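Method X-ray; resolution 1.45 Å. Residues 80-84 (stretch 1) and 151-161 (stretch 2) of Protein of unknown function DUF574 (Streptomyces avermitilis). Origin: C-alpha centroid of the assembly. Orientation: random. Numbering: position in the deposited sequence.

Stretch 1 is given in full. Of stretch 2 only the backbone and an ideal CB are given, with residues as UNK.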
# COMPACT_ATOMS: atom_id res chain seq x y z
N ARG A 80 -14.53 7.97 6.67
CA ARG A 80 -15.00 6.87 7.51
C ARG A 80 -15.12 5.55 6.75
O ARG A 80 -15.64 4.58 7.30
CB ARG A 80 -16.38 7.23 8.12
CG ARG A 80 -16.38 8.49 8.97
CD ARG A 80 -15.70 8.26 10.29
NE ARG A 80 -15.57 9.50 11.07
CZ ARG A 80 -14.50 10.28 11.12
NH1 ARG A 80 -13.36 10.01 10.45
NH2 ARG A 80 -14.55 11.37 11.87
N GLN A 81 -14.63 5.51 5.50
CA GLN A 81 -14.66 4.31 4.68
C GLN A 81 -13.37 4.20 3.89
O GLN A 81 -12.93 5.17 3.27
CB GLN A 81 -15.82 4.39 3.68
CG GLN A 81 -17.19 4.56 4.32
CD GLN A 81 -18.30 4.33 3.34
OE1 GLN A 81 -19.10 3.38 3.49
NE2 GLN A 81 -18.35 5.18 2.29
N PHE A 82 -12.79 3.00 3.88
CA PHE A 82 -11.50 2.75 3.22
C PHE A 82 -11.57 1.47 2.40
O PHE A 82 -12.13 0.46 2.87
CB PHE A 82 -10.39 2.61 4.29
CG PHE A 82 -10.19 3.83 5.12
CD1 PHE A 82 -11.10 4.14 6.14
CD2 PHE A 82 -9.14 4.70 4.87
CE1 PHE A 82 -10.95 5.31 6.92
CE2 PHE A 82 -9.01 5.86 5.64
CZ PHE A 82 -9.89 6.15 6.65
N LEU A 83 -10.97 1.51 1.21
CA LEU A 83 -10.78 0.38 0.34
C LEU A 83 -9.26 0.23 0.10
O LEU A 83 -8.67 1.05 -0.59
CB LEU A 83 -11.52 0.59 -0.98
CG LEU A 83 -11.39 -0.53 -2.02
CD1 LEU A 83 -11.67 -1.93 -1.49
CD2 LEU A 83 -12.28 -0.24 -3.26
N ASP A 84 -8.68 -0.82 0.67
CA ASP A 84 -7.24 -1.02 0.68
C ASP A 84 -6.86 -2.13 -0.29
O ASP A 84 -7.23 -3.31 -0.11
CB ASP A 84 -6.79 -1.41 2.08
CG ASP A 84 -5.26 -1.46 2.24
OD1 ASP A 84 -4.55 -0.57 1.74
OD2 ASP A 84 -4.78 -2.41 2.93
N UNK A 151 -18.77 -8.91 -0.26
CA UNK A 151 -18.14 -8.50 0.99
C UNK A 151 -17.94 -6.99 1.02
O UNK A 151 -18.08 -6.36 2.07
CB UNK A 151 -16.80 -9.22 1.18
N UNK A 152 -17.63 -6.44 -0.14
CA UNK A 152 -17.42 -5.01 -0.29
C UNK A 152 -18.74 -4.26 -0.25
O UNK A 152 -18.87 -3.29 0.49
CB UNK A 152 -16.68 -4.71 -1.60
N UNK A 153 -19.72 -4.76 -1.01
CA UNK A 153 -21.02 -4.07 -1.09
C UNK A 153 -21.83 -4.15 0.19
O UNK A 153 -22.70 -3.30 0.40
CB UNK A 153 -21.85 -4.65 -2.24
N UNK A 154 -21.58 -5.17 1.01
CA UNK A 154 -22.15 -5.25 2.36
C UNK A 154 -21.42 -4.46 3.40
O UNK A 154 -21.90 -4.36 4.54
CB UNK A 154 -22.20 -6.71 2.81
N UNK A 155 -20.26 -3.91 3.03
CA UNK A 155 -19.44 -3.22 3.99
C UNK A 155 -19.44 -1.71 3.73
O UNK A 155 -19.69 -0.94 4.64
CB UNK A 155 -18.01 -3.77 3.95
N UNK A 156 -19.13 -1.30 2.49
CA UNK A 156 -19.04 0.09 2.10
C UNK A 156 -20.31 0.59 1.41
O UNK A 156 -21.00 -0.16 0.71
CB UNK A 156 -17.83 0.29 1.18
N UNK A 157 -20.60 1.87 1.61
CA UNK A 157 -21.65 2.60 0.91
C UNK A 157 -20.98 3.46 -0.14
O UNK A 157 -20.36 4.50 0.18
CB UNK A 157 -22.49 3.44 1.87
N UNK A 158 -21.04 3.08 -1.40
CA UNK A 158 -20.31 3.81 -2.44
C UNK A 158 -20.98 5.11 -2.90
O UNK A 158 -20.51 5.77 -3.84
CB UNK A 158 -20.12 2.90 -3.65
N UNK A 159 -22.05 5.51 -2.20
CA UNK A 159 -22.61 6.85 -2.34
C UNK A 159 -22.06 7.84 -1.32
O UNK A 159 -22.45 9.02 -1.30
CB UNK A 159 -24.13 6.79 -2.22
N UNK A 160 -21.12 7.40 -0.49
CA UNK A 160 -20.47 8.28 0.49
C UNK A 160 -18.96 8.18 0.31
O UNK A 160 -18.48 7.22 -0.26
CB UNK A 160 -20.87 7.91 1.92
N UNK A 161 -18.19 9.21 0.73
CA UNK A 161 -16.76 9.21 0.45
C UNK A 161 -16.04 7.96 0.94
O UNK A 161 -16.29 7.44 2.03
CB UNK A 161 -16.12 10.44 1.08

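Stretch 1 enters as a loop residue, R80, followed by a strand from Q81 to D84. Toward stretch 2 it offers the amide of Q81 and the aliphatic side chain of L83, while the CA-to-CB bond of F82 points away.

Position 151 has helical angles (-62/-36) and nothing of stretch 1 within 5.5 Å of its ideal CB, so almost any helix-compatible residue would suit. It is E151, which makes no contact across the stretches.

At position 152 the backbone is still helical and CA-to-CB points sideways. The ideal CB lies beyond 5.5 Å of stretch 1, but the methyl groups of L83 lie on this side, so a side chain long enough to reach them should be apolar: leucine, isoleucine or methionine. L152, with chi1 t, places CD1 3.8 Å from L83 CD1.

Positions 153 and 154 are out of reach, and stretch 1 favors no side chain there; they are R153 and D154. Position 155 has its CA-to-CB bond sideways and phi/psi of -109/-53, and several residues would fit. T155 turns its hydroxyl back to its own stretch, where OG1 donates to E151 O at 2.5 Å.

Position 156 faces the strand: its CA is 6.6 Å from the CA of Q81, and its CB points toward stretch 1. The ideal CB is 4.1 Å from Q81 OE1, yet L83 beyond it is apolar, so a medium-sized aliphatic residue is the natural choice, with methionine also plausible. L156, m at chi1 and t at chi2, extends CD1 to 4.2 Å from L83 CB and 4.0 Å from F82 O.

At position 157 the backbone does the work. Its N lies 2.8 Å from Q81 OE1, and the N-H...O angle of 177° makes a nearly linear hydrogen bond; its O accepts from Q81 NE2 at 3.0 Å and 170°. The side-chain amide of Q81 thus hydrogen-bonds to both backbone N and O of position 157, whatever its side chain. With CB sideways at the start of a type I turn, aspartate, asparagine or serine would suit. D157 sends its carboxylate away from stretch 1: OD1 accepts from the backbone N of position 159 at 2.9 Å.

Positions 158 and 159 form the middle of that turn, with angles of -78/7 and -93/4, and stretch 1 constrains neither. L158 makes no contact across the stretches; T159 OG1 donates to D157 OD1 at 2.7 Å.

At position 160 CB points toward stretch 1, its ideal position 3.7 Å from Q81 NE2, but a long side chain can turn outward; polar or charged residues would serve. R160 leads away, its NE forming a salt bridge with D157 OD2 at 3.0 Å.

Position 161 has phi of -55°, which permits proline among others, and its CB is sideways. Its O accepts from Q81 NE2 at 3.1 Å and 179°. The residue is P161, whose O also accepts from a water O at 2.8 Å; that water accepts from R80 N.

Stretch 2 151-161: ELRDTLDLTRP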
# COMPACT_ATOMS: atom_id res chain seq x y z
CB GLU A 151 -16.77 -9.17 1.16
CG GLU A 151 -16.84 -10.68 1.33
CD GLU A 151 -16.72 -11.47 0.01
OE1 GLU A 151 -16.88 -10.91 -1.10
OE2 GLU A 151 -16.47 -12.68 0.10
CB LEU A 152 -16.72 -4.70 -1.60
CG LEU A 152 -16.36 -3.23 -1.80
CD1 LEU A 152 -15.08 -3.16 -2.63
CD2 LEU A 152 -17.48 -2.50 -2.49
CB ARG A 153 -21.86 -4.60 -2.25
CG ARG A 153 -21.32 -4.20 -3.58
CD ARG A 153 -21.40 -2.69 -3.75
NE ARG A 153 -20.84 -2.29 -5.02
CZ ARG A 153 -21.43 -1.52 -5.93
NH1 ARG A 153 -22.62 -0.96 -5.72
NH2 ARG A 153 -20.77 -1.26 -7.05
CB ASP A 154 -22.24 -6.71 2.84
CG ASP A 154 -23.29 -7.50 2.09
OD1 ASP A 154 -24.18 -6.88 1.46
OD2 ASP A 154 -23.21 -8.75 2.15
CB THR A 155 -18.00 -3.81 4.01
OG1 THR A 155 -18.10 -5.22 4.31
CG2 THR A 155 -17.12 -3.14 5.07
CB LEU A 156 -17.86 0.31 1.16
CG LEU A 156 -16.50 -0.17 1.65
CD1 LEU A 156 -15.42 0.15 0.59
CD2 LEU A 156 -16.18 0.38 3.04
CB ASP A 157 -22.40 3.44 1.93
CG ASP A 157 -23.48 4.30 1.32
OD1 ASP A 157 -23.55 4.46 0.09
OD2 ASP A 157 -24.31 4.84 2.12
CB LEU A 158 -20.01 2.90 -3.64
CG LEU A 158 -19.21 1.63 -3.33
CD1 LEU A 158 -18.88 0.92 -4.66
CD2 LEU A 158 -17.94 1.96 -2.53
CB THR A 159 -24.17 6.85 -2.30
OG1 THR A 159 -24.64 6.64 -0.96
CG2 THR A 159 -24.79 5.77 -3.25
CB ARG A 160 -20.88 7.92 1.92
CG ARG A 160 -22.36 8.19 2.18
CD ARG A 160 -22.87 7.50 3.42
NE ARG A 160 -24.34 7.48 3.45
CZ ARG A 160 -25.08 8.52 3.77
NH1 ARG A 160 -24.51 9.67 4.09
NH2 ARG A 160 -26.41 8.42 3.76
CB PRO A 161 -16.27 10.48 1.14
CG PRO A 161 -17.49 11.37 1.17
CD PRO A 161 -18.63 10.44 1.42
O HOH W 1 -16.48 8.53 4.55
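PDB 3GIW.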